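PDB 6KFN: alginate lyase from Paenibacillus sp. FPU-7, which catalyses the depolymerisation of alginate by beta-elimination, probably on mannuronate-rich chains, leaving oligosaccharides with an unsaturated sugar at the new non-reducing end. Local coordinates for residues I184-G189 and N220-R225; K19-G24 and A41-T46; K94-D99 and D107-Y112. All blocks are in the same frame, centred on the assembly; numbering follows the deposited sequence.

Contact 1: residues I184-G189 and N220-R225. With NA (sodium ion), chain B.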
ATOM      1  N   ILE A 184       1.723   1.072  -6.517  1.00  4.11           N
ATOM      2  CA  ILE A 184       0.375   1.227  -6.005  1.00  4.01           C
ATOM      3  C   ILE A 184      -0.594   0.839  -7.126  1.00  3.75           C
ATOM      4  O   ILE A 184      -0.529   1.385  -8.223  1.00  4.40           O
ATOM      5  CB  ILE A 184       0.059   2.627  -5.512  1.00  4.71           C
ATOM      6  CG1 ILE A 184       1.136   3.091  -4.506  1.00  5.32           C
ATOM      7  CG2 ILE A 184      -1.335   2.688  -4.888  1.00  5.80           C
ATOM      8  CD1 ILE A 184       1.089   4.536  -4.173  1.00  6.41           C
ATOM      9  N   ASP A 185      -1.490  -0.108  -6.823  1.00  3.82           N
ATOM     10  CA  ASP A 185      -2.534  -0.550  -7.760  1.00  3.94           C
ATOM     11  C   ASP A 185      -3.862  -0.223  -7.107  1.00  3.69           C
ATOM     12  O   ASP A 185      -4.190  -0.792  -6.070  1.00  4.46           O
ATOM     13  CB  ASP A 185      -2.369  -2.021  -8.074  1.00  4.83           C
ATOM     14  CG  ASP A 185      -3.221  -2.511  -9.222  1.00  5.99           C
ATOM     15  OD1 ASP A 185      -3.938  -1.721  -9.807  1.00  8.33           O
ATOM     16  OD2 ASP A 185      -3.095  -3.734  -9.542  1.00  7.63           O
ATOM     17  N   ILE A 186      -4.575   0.761  -7.677  1.00  3.65           N
ATOM     18  CA  ILE A 186      -5.835   1.265  -7.122  1.00  3.89           C
ATOM     19  C   ILE A 186      -6.960   0.630  -7.933  1.00  3.84           C
ATOM     20  O   ILE A 186      -7.129   0.970  -9.107  1.00  4.66           O
ATOM     21  CB  ILE A 186      -5.875   2.792  -7.180  1.00  4.21           C
ATOM     22  CG1 ILE A 186      -4.710   3.400  -6.401  1.00  4.98           C
ATOM     23  CG2 ILE A 186      -7.217   3.290  -6.670  1.00  4.82           C
ATOM     24  CD1 ILE A 186      -4.566   4.897  -6.528  1.00  5.71           C
ATOM     25  N   LYS A 187      -7.701  -0.299  -7.344  1.00  4.02           N
ATOM     26  CA  LYS A 187      -8.652  -1.071  -8.113  1.00  4.19           C
ATOM     27  C   LYS A 187      -9.958  -0.342  -8.403  1.00  4.04           C
ATOM     28  O   LYS A 187     -10.434   0.529  -7.661  1.00  4.18           O
ATOM     29  CB  LYS A 187      -8.983  -2.381  -7.392  1.00  4.99           C
ATOM     30  CG  LYS A 187      -7.780  -3.312  -7.281  1.00  6.67           C
ATOM     31  CD  LYS A 187      -7.261  -3.687  -8.677  1.00 24.50           C
ATOM     32  CE  LYS A 187      -6.135  -4.658  -8.740  1.00 44.91           C
ATOM     33  NZ  LYS A 187      -5.567  -4.842 -10.099  1.00 64.15           N
ATOM     34  N   GLU A 188     -10.567  -0.791  -9.504  1.00  4.28           N
ATOM     35  CA  GLU A 188     -11.951  -0.468  -9.794  1.00  4.35           C
ATOM     36  C   GLU A 188     -12.807  -0.739  -8.567  1.00  4.24           C
ATOM     37  O   GLU A 188     -12.642  -1.739  -7.869  1.00  4.55           O
ATOM     38  CB  GLU A 188     -12.435  -1.276 -11.003  1.00  4.71           C
ATOM     39  CG  GLU A 188     -12.358  -2.811 -10.878  1.00  5.22           C
ATOM     40  CD  GLU A 188     -11.069  -3.478 -11.361  1.00  5.13           C
ATOM     41  OE1 GLU A 188      -9.975  -2.875 -11.244  1.00  5.25           O
ATOM     42  OE2 GLU A 188     -11.199  -4.626 -11.841  1.00  6.09           O
ATOM     43  N   GLY A 189     -13.778   0.150  -8.346  1.00  4.32           N
ATOM     44  CA  GLY A 189     -14.692   0.069  -7.217  1.00  4.69           C
ATOM     45  C   GLY A 189     -14.313   0.919  -6.027  1.00  4.65           C
ATOM     46  O   GLY A 189     -15.165   1.197  -5.192  1.00  5.09           O
ATOM     47  N   ASN A 220     -11.972   5.479  -8.735  1.00  4.04           N
ATOM     48  CA  ASN A 220     -12.453   6.822  -9.010  1.00  3.86           C
ATOM     49  C   ASN A 220     -11.964   7.802  -7.954  1.00  3.71           C
ATOM     50  O   ASN A 220     -11.664   7.438  -6.806  1.00  4.25           O
ATOM     51  CB  ASN A 220     -13.969   6.886  -9.086  1.00  4.33           C
ATOM     52  CG  ASN A 220     -14.488   6.261 -10.372  1.00  4.61           C
ATOM     53  OD1 ASN A 220     -13.715   5.774 -11.202  1.00  5.00           O
ATOM     54  ND2 ASN A 220     -15.790   6.271 -10.545  1.00  5.44           N
ATOM     55  N   ASP A 221     -11.920   9.076  -8.357  1.00  4.03           N
ATOM     56  CA  ASP A 221     -11.609  10.176  -7.440  1.00  4.42           C
ATOM     57  C   ASP A 221     -10.245  10.035  -6.777  1.00  4.29           C
ATOM     58  O   ASP A 221     -10.038  10.535  -5.669  1.00  5.29           O
ATOM     59  CB  ASP A 221     -12.725  10.408  -6.411  1.00  4.56           C
ATOM     60  CG  ASP A 221     -14.078  10.700  -7.035  1.00  4.79           C
ATOM     61  OD1 ASP A 221     -14.124  11.064  -8.236  1.00  5.45           O
ATOM     62  OD2 ASP A 221     -15.078  10.558  -6.294  1.00  6.32           O
ATOM     63  N   ALA A 222      -9.317   9.374  -7.440  1.00  4.42           N
ATOM     64  CA  ALA A 222      -7.979   9.243  -6.884  1.00  4.56           C
ATOM     65  C   ALA A 222      -7.269  10.581  -6.984  1.00  4.53           C
ATOM     66  O   ALA A 222      -7.431  11.325  -7.946  1.00  5.81           O
ATOM     67  CB  ALA A 222      -7.198   8.173  -7.634  1.00  5.72           C
ATOM     68  N   VAL A 223      -6.471  10.905  -5.969  1.00  4.31           N
ATOM     69  CA  VAL A 223      -5.669  12.115  -5.934  1.00  4.95           C
ATOM     70  C   VAL A 223      -4.223  11.692  -5.757  1.00  4.47           C
ATOM     71  O   VAL A 223      -3.868  11.141  -4.723  1.00  5.24           O
ATOM     72  CB  VAL A 223      -6.119  13.063  -4.817  1.00  6.17           C
ATOM     73  CG1 VAL A 223      -5.206  14.275  -4.740  1.00  9.84           C
ATOM     74  CG2 VAL A 223      -7.566  13.499  -5.046  1.00  7.92           C
ATOM     75  N   ILE A 224      -3.411  11.976  -6.771  1.00  4.70           N
ATOM     76  CA  ILE A 224      -2.016  11.586  -6.848  1.00  4.27           C
ATOM     77  C   ILE A 224      -1.237  12.904  -6.850  1.00  4.27           C
ATOM     78  O   ILE A 224      -1.172  13.567  -7.901  1.00  4.69           O
ATOM     79  CB  ILE A 224      -1.736  10.739  -8.100  1.00  4.86           C
ATOM     80  CG1 ILE A 224      -2.760   9.595  -8.251  1.00  6.63           C
ATOM     81  CG2 ILE A 224      -0.282  10.331  -8.153  1.00  5.33           C
ATOM     82  CD1 ILE A 224      -2.817   8.600  -7.133  1.00 13.96           C
ATOM     83  N   ARG A 225      -0.710  13.303  -5.705  1.00  4.69           N
ATOM     84  CA  ARG A 225      -0.154  14.636  -5.563  1.00  5.07           C
ATOM     85  C   ARG A 225       1.215  14.644  -4.887  1.00  4.65           C
ATOM     86  O   ARG A 225       1.466  13.983  -3.890  1.00  4.98           O
ATOM     87  CB  ARG A 225      -1.122  15.571  -4.787  1.00  6.02           C
ATOM     88  CG  ARG A 225      -1.445  15.159  -3.401  1.00  6.63           C
ATOM     89  CD  ARG A 225      -2.437  16.110  -2.759  1.00  8.35           C
ATOM     90  NE  ARG A 225      -2.828  15.683  -1.410  1.00  9.19           N
ATOM     91  CZ  ARG A 225      -4.014  15.841  -0.877  1.00 11.59           C
ATOM     92  NH1 ARG A 225      -4.985  16.442  -1.544  1.00 16.97           N
ATOM     93  NH2 ARG A 225      -4.228  15.372   0.326  1.00 14.08           N
TER
HETATM   94 NA    NA B 401      -1.365  -5.262 -10.430  1.00  8.11          NA
HETATM   95  O   HOH W   1      -3.145  -6.917 -10.488  1.00 21.89           O
HETATM   96  O   HOH W   2       0.137  -6.755 -11.554  1.00 10.65           O
HETATM   97  O   HOH W   3      -1.809  -4.518 -12.638  1.00 15.32           O

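Contact 2: residues K19-G24 and A41-T46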
ATOM      1  N   LYS A  19      -5.493 -11.612  21.063  1.00  9.23           N
ATOM      2  CA  LYS A  19      -6.748 -12.318  21.332  1.00 10.86           C
ATOM      3  C   LYS A  19      -7.572 -11.561  22.371  1.00 10.32           C
ATOM      4  O   LYS A  19      -8.794 -11.498  22.276  1.00 14.31           O
ATOM      5  CB  LYS A  19      -6.462 -13.753  21.784  1.00 12.93           C
ATOM      6  CG  LYS A  19      -7.699 -14.579  22.086  1.00 26.19           C
ATOM      7  CD  LYS A  19      -7.317 -16.023  22.451  1.00 41.19           C
ATOM      8  CE  LYS A  19      -8.447 -16.791  23.134  1.00 41.43           C
ATOM      9  NZ  LYS A  19      -8.156 -18.249  23.130  1.00 54.19           N
ATOM     10  N   ASN A  20      -6.907 -10.976  23.353  1.00  9.04           N
ATOM     11  CA  ASN A  20      -7.530 -10.270  24.469  1.00  8.85           C
ATOM     12  C   ASN A  20      -7.510  -8.765  24.289  1.00  8.95           C
ATOM     13  O   ASN A  20      -7.678  -8.022  25.260  1.00  9.94           O
ATOM     14  CB  ASN A  20      -6.818 -10.681  25.778  1.00  9.23           C
ATOM     15  CG  ASN A  20      -7.388 -10.060  27.035  1.00 12.13           C
ATOM     16  OD1 ASN A  20      -6.650  -9.428  27.815  1.00 13.01           O
ATOM     17  ND2 ASN A  20      -8.654 -10.341  27.323  1.00 18.49           N
ATOM     18  N   ALA A  21      -7.335  -8.272  23.062  1.00  8.81           N
ATOM     19  CA  ALA A  21      -7.185  -6.847  22.851  1.00  9.13           C
ATOM     20  C   ALA A  21      -8.475  -6.114  23.179  1.00  9.46           C
ATOM     21  O   ALA A  21      -9.574  -6.563  22.826  1.00 10.39           O
ATOM     22  CB  ALA A  21      -6.787  -6.561  21.410  1.00 10.37           C
ATOM     23  N   LYS A  22      -8.313  -4.953  23.800  1.00  9.48           N
ATOM     24  CA  LYS A  22      -9.390  -4.063  24.213  0.67 10.36           C
ATOM     25  C   LYS A  22      -9.076  -2.641  23.781  1.00  9.38           C
ATOM     26  O   LYS A  22      -7.901  -2.259  23.699  1.00  8.60           O
ATOM     27  CB  LYS A  22      -9.538  -4.091  25.745  0.67 13.50           C
ATOM     28  CG  LYS A  22      -9.866  -5.471  26.284  0.67 11.44           C
ATOM     29  CD  LYS A  22      -9.992  -5.461  27.799  0.67 15.54           C
ATOM     30  CE  LYS A  22     -10.262  -6.846  28.337  0.67 21.54           C
ATOM     31  NZ  LYS A  22     -10.070  -6.965  29.806  0.67 33.37           N
ATOM     32  N   PRO A  23     -10.113  -1.818  23.528  1.00 10.26           N
ATOM     33  CA  PRO A  23      -9.882  -0.392  23.294  1.00 10.06           C
ATOM     34  C   PRO A  23      -8.934   0.194  24.328  1.00  9.82           C
ATOM     35  O   PRO A  23      -9.092  -0.028  25.537  1.00 10.92           O
ATOM     36  CB  PRO A  23     -11.300   0.218  23.364  1.00 11.03           C
ATOM     37  CG  PRO A  23     -12.202  -0.946  22.962  1.00 11.69           C
ATOM     38  CD  PRO A  23     -11.542  -2.138  23.637  1.00 11.70           C
ATOM     39  N   GLY A  24      -7.946   0.970  23.870  1.00  9.31           N
ATOM     40  CA  GLY A  24      -6.987   1.621  24.740  1.00  9.58           C
ATOM     41  C   GLY A  24      -5.771   0.786  25.091  1.00  9.55           C
ATOM     42  O   GLY A  24      -4.865   1.277  25.761  1.00 11.05           O
ATOM     43  N   ALA A  41      -5.345  -9.112  14.235  1.00  6.12           N
ATOM     44  CA  ALA A  41      -5.851  -7.950  14.955  1.00  6.57           C
ATOM     45  C   ALA A  41      -7.355  -7.836  14.643  1.00  5.86           C
ATOM     46  O   ALA A  41      -7.733  -7.289  13.617  1.00  6.74           O
ATOM     47  CB  ALA A  41      -5.075  -6.705  14.543  1.00  6.39           C
ATOM     48  N   GLU A  42      -8.178  -8.437  15.516  1.00  6.78           N
ATOM     49  CA  GLU A  42      -9.606  -8.654  15.255  1.00  6.89           C
ATOM     50  C   GLU A  42     -10.524  -7.679  15.992  1.00  6.77           C
ATOM     51  O   GLU A  42     -11.591  -7.342  15.486  1.00  8.49           O
ATOM     52  CB  GLU A  42     -10.027 -10.085  15.619  1.00  8.17           C
ATOM     53  CG  GLU A  42      -9.368 -11.159  14.806  1.00 10.76           C
ATOM     54  CD  GLU A  42      -9.763 -12.593  15.130  1.00 12.18           C
ATOM     55  OE1 GLU A  42     -10.342 -12.856  16.201  1.00 15.26           O
ATOM     56  OE2 GLU A  42      -9.476 -13.468  14.314  1.00 15.01           O
ATOM     57  N   ALA A  43     -10.181  -7.280  17.193  1.00  6.67           N
ATOM     58  CA  ALA A  43     -10.991  -6.397  18.011  1.00  6.87           C
ATOM     59  C   ALA A  43     -11.023  -5.005  17.376  1.00  6.78           C
ATOM     60  O   ALA A  43     -10.251  -4.705  16.478  1.00  8.61           O
ATOM     61  CB  ALA A  43     -10.397  -6.328  19.425  1.00  8.40           C
ATOM     62  N   SER A  44     -11.920  -4.161  17.851  1.00  7.52           N
ATOM     63  CA  SER A  44     -11.992  -2.783  17.415  1.00  7.27           C
ATOM     64  C   SER A  44     -11.769  -1.821  18.562  1.00  7.63           C
ATOM     65  O   SER A  44     -12.335  -1.972  19.657  1.00  9.51           O
ATOM     66  CB  SER A  44     -13.346  -2.451  16.779  1.00  8.17           C
ATOM     67  OG  SER A  44     -13.484  -3.115  15.538  1.00  8.71           O
ATOM     68  N   GLY A  45     -10.969  -0.810  18.301  1.00  7.00           N
ATOM     69  CA  GLY A  45     -10.885   0.361  19.140  1.00  7.47           C
ATOM     70  C   GLY A  45     -11.928   1.408  18.715  1.00  6.69           C
ATOM     71  O   GLY A  45     -12.847   1.127  17.949  1.00  7.79           O
ATOM     72  N   THR A  46     -11.728   2.611  19.205  1.00  6.30           N
ATOM     73  CA  THR A  46     -12.464   3.810  18.808  1.00  6.39           C
ATOM     74  C   THR A  46     -11.458   4.916  18.568  1.00  6.34           C
ATOM     75  O   THR A  46     -10.286   4.801  18.919  1.00  6.41           O
ATOM     76  CB  THR A  46     -13.479   4.245  19.884  1.00  6.62           C
ATOM     77  OG1 THR A  46     -12.709   4.752  20.958  1.00  7.09           O
ATOM     78  CG2 THR A  46     -14.401   3.117  20.306  1.00  7.77           C
TER

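Contact 3: residues K94-D99 and D107-Y112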
ATOM      1  N   LYS A  94       1.702 -12.108   2.207  1.00  7.12           N
ATOM      2  CA  LYS A  94       1.275 -10.718   2.227  1.00  7.37           C
ATOM      3  C   LYS A  94       1.868 -10.072   3.461  1.00  6.42           C
ATOM      4  O   LYS A  94       2.049 -10.730   4.489  1.00  8.40           O
ATOM      5  CB  LYS A  94      -0.255 -10.607   2.368  1.00 14.79           C
ATOM      6  CG  LYS A  94      -1.108 -11.671   1.654  1.00 31.11           C
ATOM      7  CD  LYS A  94      -1.042 -11.502   0.197  1.00 37.19           C
ATOM      8  CE  LYS A  94      -2.094 -12.383  -0.538  1.00 26.07           C
ATOM      9  NZ  LYS A  94      -1.946 -12.299  -2.038  1.00 50.50           N
ATOM     10  N   GLY A  95       2.155  -8.769   3.403  1.00  6.61           N
ATOM     11  CA  GLY A  95       2.665  -8.080   4.564  1.00  6.15           C
ATOM     12  C   GLY A  95       1.545  -7.781   5.564  1.00  5.80           C
ATOM     13  O   GLY A  95       1.415  -8.441   6.588  1.00  7.30           O
ATOM     14  N   ILE A  96       0.729  -6.784   5.218  1.00  4.95           N
ATOM     15  CA  ILE A  96      -0.442  -6.430   6.013  1.00  5.18           C
ATOM     16  C   ILE A  96      -1.661  -6.547   5.114  1.00  4.92           C
ATOM     17  O   ILE A  96      -1.732  -5.908   4.067  1.00  5.69           O
ATOM     18  CB  ILE A  96      -0.348  -5.027   6.621  1.00  6.11           C
ATOM     19  CG1 ILE A  96       0.926  -4.848   7.392  1.00  7.94           C
ATOM     20  CG2 ILE A  96      -1.577  -4.783   7.500  1.00  8.50           C
ATOM     21  CD1 ILE A  96       1.109  -3.445   7.987  1.00 17.00           C
ATOM     22  N   MET A  97      -2.617  -7.361   5.529  1.00  5.54           N
ATOM     23  CA  MET A  97      -3.909  -7.481   4.875  1.00  6.59           C
ATOM     24  C   MET A  97      -4.946  -6.878   5.800  1.00  5.28           C
ATOM     25  O   MET A  97      -5.005  -7.241   6.977  1.00  5.74           O
ATOM     26  CB  MET A  97      -4.245  -8.956   4.608  1.00  8.08           C
ATOM     27  CG  MET A  97      -5.615  -9.197   3.963  1.00 10.32           C
ATOM     28  SD  MET A  97      -5.796  -8.591   2.275  1.00 10.28           S
ATOM     29  CE  MET A  97      -4.723  -9.705   1.439  1.00 12.01           C
ATOM     30  N   LEU A  98      -5.767  -5.959   5.272  1.00  5.63           N
ATOM     31  CA  LEU A  98      -6.908  -5.388   5.990  0.54  3.61           C
ATOM     32  C   LEU A  98      -8.177  -5.860   5.311  1.00  4.89           C
ATOM     33  O   LEU A  98      -8.332  -5.677   4.115  1.00  5.38           O
ATOM     34  CB  LEU A  98      -6.839  -3.861   5.971  0.54  3.84           C
ATOM     35  CG  LEU A  98      -5.450  -3.406   6.530  0.54  6.67           C
ATOM     36  CD1 LEU A  98      -4.388  -3.132   5.493  0.54  6.96           C
ATOM     37  CD2 LEU A  98      -5.774  -2.117   7.306  0.54 22.74           C
ATOM     38  N   ASP A  99      -9.061  -6.503   6.076  1.00  5.35           N
ATOM     39  CA  ASP A  99     -10.393  -6.893   5.617  1.00  5.21           C
ATOM     40  C   ASP A  99     -11.414  -6.176   6.492  1.00  5.19           C
ATOM     41  O   ASP A  99     -11.404  -6.334   7.716  1.00  5.63           O
ATOM     42  CB  ASP A  99     -10.661  -8.384   5.658  1.00  6.17           C
ATOM     43  CG  ASP A  99     -10.285  -9.144   4.416  1.00  6.36           C
ATOM     44  OD1 ASP A  99     -10.287  -8.552   3.321  1.00  7.27           O
ATOM     45  OD2 ASP A  99     -10.133 -10.397   4.522  1.00  8.08           O
ATOM     46  N   ASP A 107       2.131   3.557  10.596  1.00  5.02           N
ATOM     47  CA  ASP A 107       3.092   4.654  10.620  1.00  5.52           C
ATOM     48  C   ASP A 107       4.464   4.095  10.980  1.00  5.28           C
ATOM     49  O   ASP A 107       4.590   3.358  11.951  1.00  6.46           O
ATOM     50  CB  ASP A 107       2.604   5.686  11.653  1.00  6.70           C
ATOM     51  CG  ASP A 107       3.295   7.028  11.615  1.00  8.50           C
ATOM     52  OD1 ASP A 107       4.339   7.180  10.988  1.00  9.64           O
ATOM     53  OD2 ASP A 107       2.670   7.985  12.168  1.00 12.18           O
ATOM     54  N   GLY A 108       5.493   4.441  10.204  1.00  5.58           N
ATOM     55  CA  GLY A 108       6.842   4.054  10.566  1.00  6.08           C
ATOM     56  C   GLY A 108       7.120   2.593  10.320  1.00  5.83           C
ATOM     57  O   GLY A 108       7.956   2.006  11.023  1.00  7.42           O
ATOM     58  N   LEU A 109       6.464   1.979   9.338  1.00  5.56           N
ATOM     59  CA  LEU A 109       6.623   0.572   9.063  1.00  5.54           C
ATOM     60  C   LEU A 109       7.683   0.324   7.997  1.00  5.57           C
ATOM     61  O   LEU A 109       7.916   1.143   7.107  1.00  6.59           O
ATOM     62  CB  LEU A 109       5.298  -0.039   8.612  1.00  5.66           C
ATOM     63  CG  LEU A 109       4.101   0.233   9.530  1.00  5.99           C
ATOM     64  CD1 LEU A 109       2.928  -0.607   9.089  1.00  6.73           C
ATOM     65  CD2 LEU A 109       4.435  -0.052  10.990  1.00  6.31           C
ATOM     66  N   GLU A 110       8.286  -0.849   8.080  1.00  5.24           N
ATOM     67  CA  GLU A 110       9.217  -1.339   7.070  1.00  5.53           C
ATOM     68  C   GLU A 110       8.740  -2.733   6.680  1.00  5.48           C
ATOM     69  O   GLU A 110       8.786  -3.637   7.517  1.00  6.60           O
ATOM     70  CB  GLU A 110      10.642  -1.335   7.628  1.00  7.07           C
ATOM     71  CG  GLU A 110      11.692  -1.732   6.628  1.00  9.41           C
ATOM     72  CD  GLU A 110      13.112  -1.809   7.179  1.00 10.16           C
ATOM     73  OE1 GLU A 110      13.364  -1.329   8.283  1.00 13.56           O
ATOM     74  OE2 GLU A 110      13.958  -2.390   6.474  1.00 12.09           O
ATOM     75  N   ILE A 111       8.257  -2.880   5.436  1.00  5.20           N
ATOM     76  CA  ILE A 111       7.564  -4.083   4.995  1.00  5.35           C
ATOM     77  C   ILE A 111       8.343  -4.625   3.799  1.00  5.09           C
ATOM     78  O   ILE A 111       8.514  -3.902   2.810  1.00  6.13           O
ATOM     79  CB  ILE A 111       6.111  -3.776   4.612  1.00  5.71           C
ATOM     80  CG1 ILE A 111       5.384  -3.143   5.802  1.00  6.69           C
ATOM     81  CG2 ILE A 111       5.419  -5.020   4.087  1.00  6.63           C
ATOM     82  CD1 ILE A 111       4.013  -2.633   5.479  1.00  8.89           C
ATOM     83  N   TYR A 112       8.838  -5.860   3.901  1.00  5.30           N
ATOM     84  CA  TYR A 112       9.790  -6.325   2.900  1.00  5.80           C
ATOM     85  C   TYR A 112       9.873  -7.835   2.896  1.00  5.31           C
ATOM     86  O   TYR A 112       9.566  -8.518   3.878  1.00  5.85           O
ATOM     87  CB  TYR A 112      11.206  -5.731   3.186  1.00  7.06           C
ATOM     88  CG  TYR A 112      11.735  -6.109   4.561  1.00  7.69           C
ATOM     89  CD1 TYR A 112      11.338  -5.389   5.685  1.00  8.94           C
ATOM     90  CD2 TYR A 112      12.547  -7.212   4.772  1.00 14.45           C
ATOM     91  CE1 TYR A 112      11.719  -5.718   6.947  1.00 15.37           C
ATOM     92  CE2 TYR A 112      12.950  -7.568   6.103  1.00 19.08           C
ATOM     93  CZ  TYR A 112      12.502  -6.794   7.169  1.00 17.84           C
ATOM     94  OH  TYR A 112      12.824  -7.042   8.506  1.00 22.72           O
TER

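Contact 1: residues I184-G189 and N220-R225
I186, which loses the most surface to this contact, reaches from strand 184-186 toward A222, just before strand 223-230, and I224 within it. Its CG1 lies beside the backbone N and the chain continues extended (chi2 173°), which sends CD1 straight out toward segment 220-225. That methyl meets I224 CD1 tip to tip at 4.1 Å, and it also lies 4.3 Å from A222 CB. I224 is the more folded isoleucine: its chi2 of -60° bends CD1 back, and the side chain also packs on V195, I215 and F256.

The other face of strand 184-186 is polar. D185 OD2 binds a sodium ion at 2.5 Å, with three waters and the carboxylates of E147 and E182 completing the site. K187 NZ forms a 2.8 Å salt bridge to the same D185 OD2, approaching from above the carboxylate plane, and also bonds to a sodium-bound water. D185 OD1 pairs with K218, so two lysines and the metal fix the carboxylate's orientation. The sodium site is particular to this protein; the apolar packing between different faces of the coil is a feature of the right-handed parallel beta-helix.

Contact 2: residues K19-G24 and A41-T46
A21 and P23 lie over A43, S44 and G45 where two loops meet toward the N-terminal end of the right-handed parallel beta-helix. Segment 19-24 leads from helix 11-19 into strand 25-29, and segment 41-46 leads from strand 39-41 toward strand 51-55. The two run in the same direction and converge: the CA atoms of A21 and A43 are 6.2 Å apart, those of P23 and G45 4.3 Å.

The apolar part is small. A21 CB and A43 CB face each other at 4.1 Å, and W82 of the neighbouring strand 82-85 also packs against A21. Further along, P23 CB rests 4.2 Å from G45 CA.

A second kind of contact sets carbon against carbonyl oxygen. A43 CB sits 3.5 Å from A21 O, well out of the plane of the A21 carbonyl. This is a van der Waals approach, as is the one at P23.

The polar groups bond to other parts of the chain. S44 points its CB away from segment 19-24, and its OG bonds to D80 N; A43 O accepts from W82 NE1, and the backbone of G45 is bonded to D80. Segment 41-46 is thereby fastened to the loop and strand beside it. In segment 19-24, K22 N bonds to D25 OD2 and N20 OD1 to R4 NH1, while the G24 backbone is tied to T3 and P50. The loops therefore touch by shape, each held in place by its own bonds. At the pyrrolidine ring the S44 carbonyl points toward P23, its O 3.5 Å from CG and 4.1 Å from CD.

Contact 3: residues K94-D99 and D107-Y112
I96 CD1 is the hub of this contact, lying against two methyls from segment 107-112. Its side chain puts CG1 beside the backbone N (chi1 -53°) and then runs on extended, so the terminal methyl projects well clear of strand 94-99. L109 CD1 meets it at 3.5 Å, a close approach for two methyl carbons, and I111 CD1 lies 3.9 Å away.

L109 and I111 each cross the I96 side chain at about a right angle, which lets both deliver an end methyl to the same point. L109 keeps CG anti to its carbonyl carbon, and its CD1 continues the chain at a chi2 of -171°. I111 is stretched in the same way through CG1 (chi2 172°). Its other branch, CG2, turns instead to the backbone of the facing segment and rests 4.1 Å from G95 CA.

G95 lies where the chain turns a corner, its CA 6.3 Å from that of I111. A CB on G95 would fall 2.7 Å from I111 CG2, a clash; the lack of one lets this methyl pack directly on the G95 backbone.

M89 touches both I96 and L109, M106 adds to the packing on I96, and V119 packs on I111. The charged neighbours look elsewhere: K94 NZ pairs with D116 and E117, and D99 with R122. On segment 107-112, L109 N is bonded to S133 OG and E110 OE2 to Y136 OH.

The meeting surface is wholly apolar. In this core of the parallel beta-helix, its hold comes from close fit and the exclusion of water and not from directed bonds.

In the fold
Contacts 1 and 3 belong to the interior of the beta-helix and contact 2 to its surface, its centre about 23 Å from the chain centre. The first two draw on strands 184-186 and 94-99 of the same parallel sheet, each joined mainly through isoleucine methyls, with L109 in contact 3, to a segment on another face; they lie about 19 Å apart, centre to centre, without touching. One segment of contact 2 leaves strand 39-41, the outermost of that sheet, and small apolar surfaces are set against each other and against carbonyl oxygens. Contact 1 alone holds a metal ligand, on the side of its strand turned from the core. Along the chain the order is 2, 3, 1.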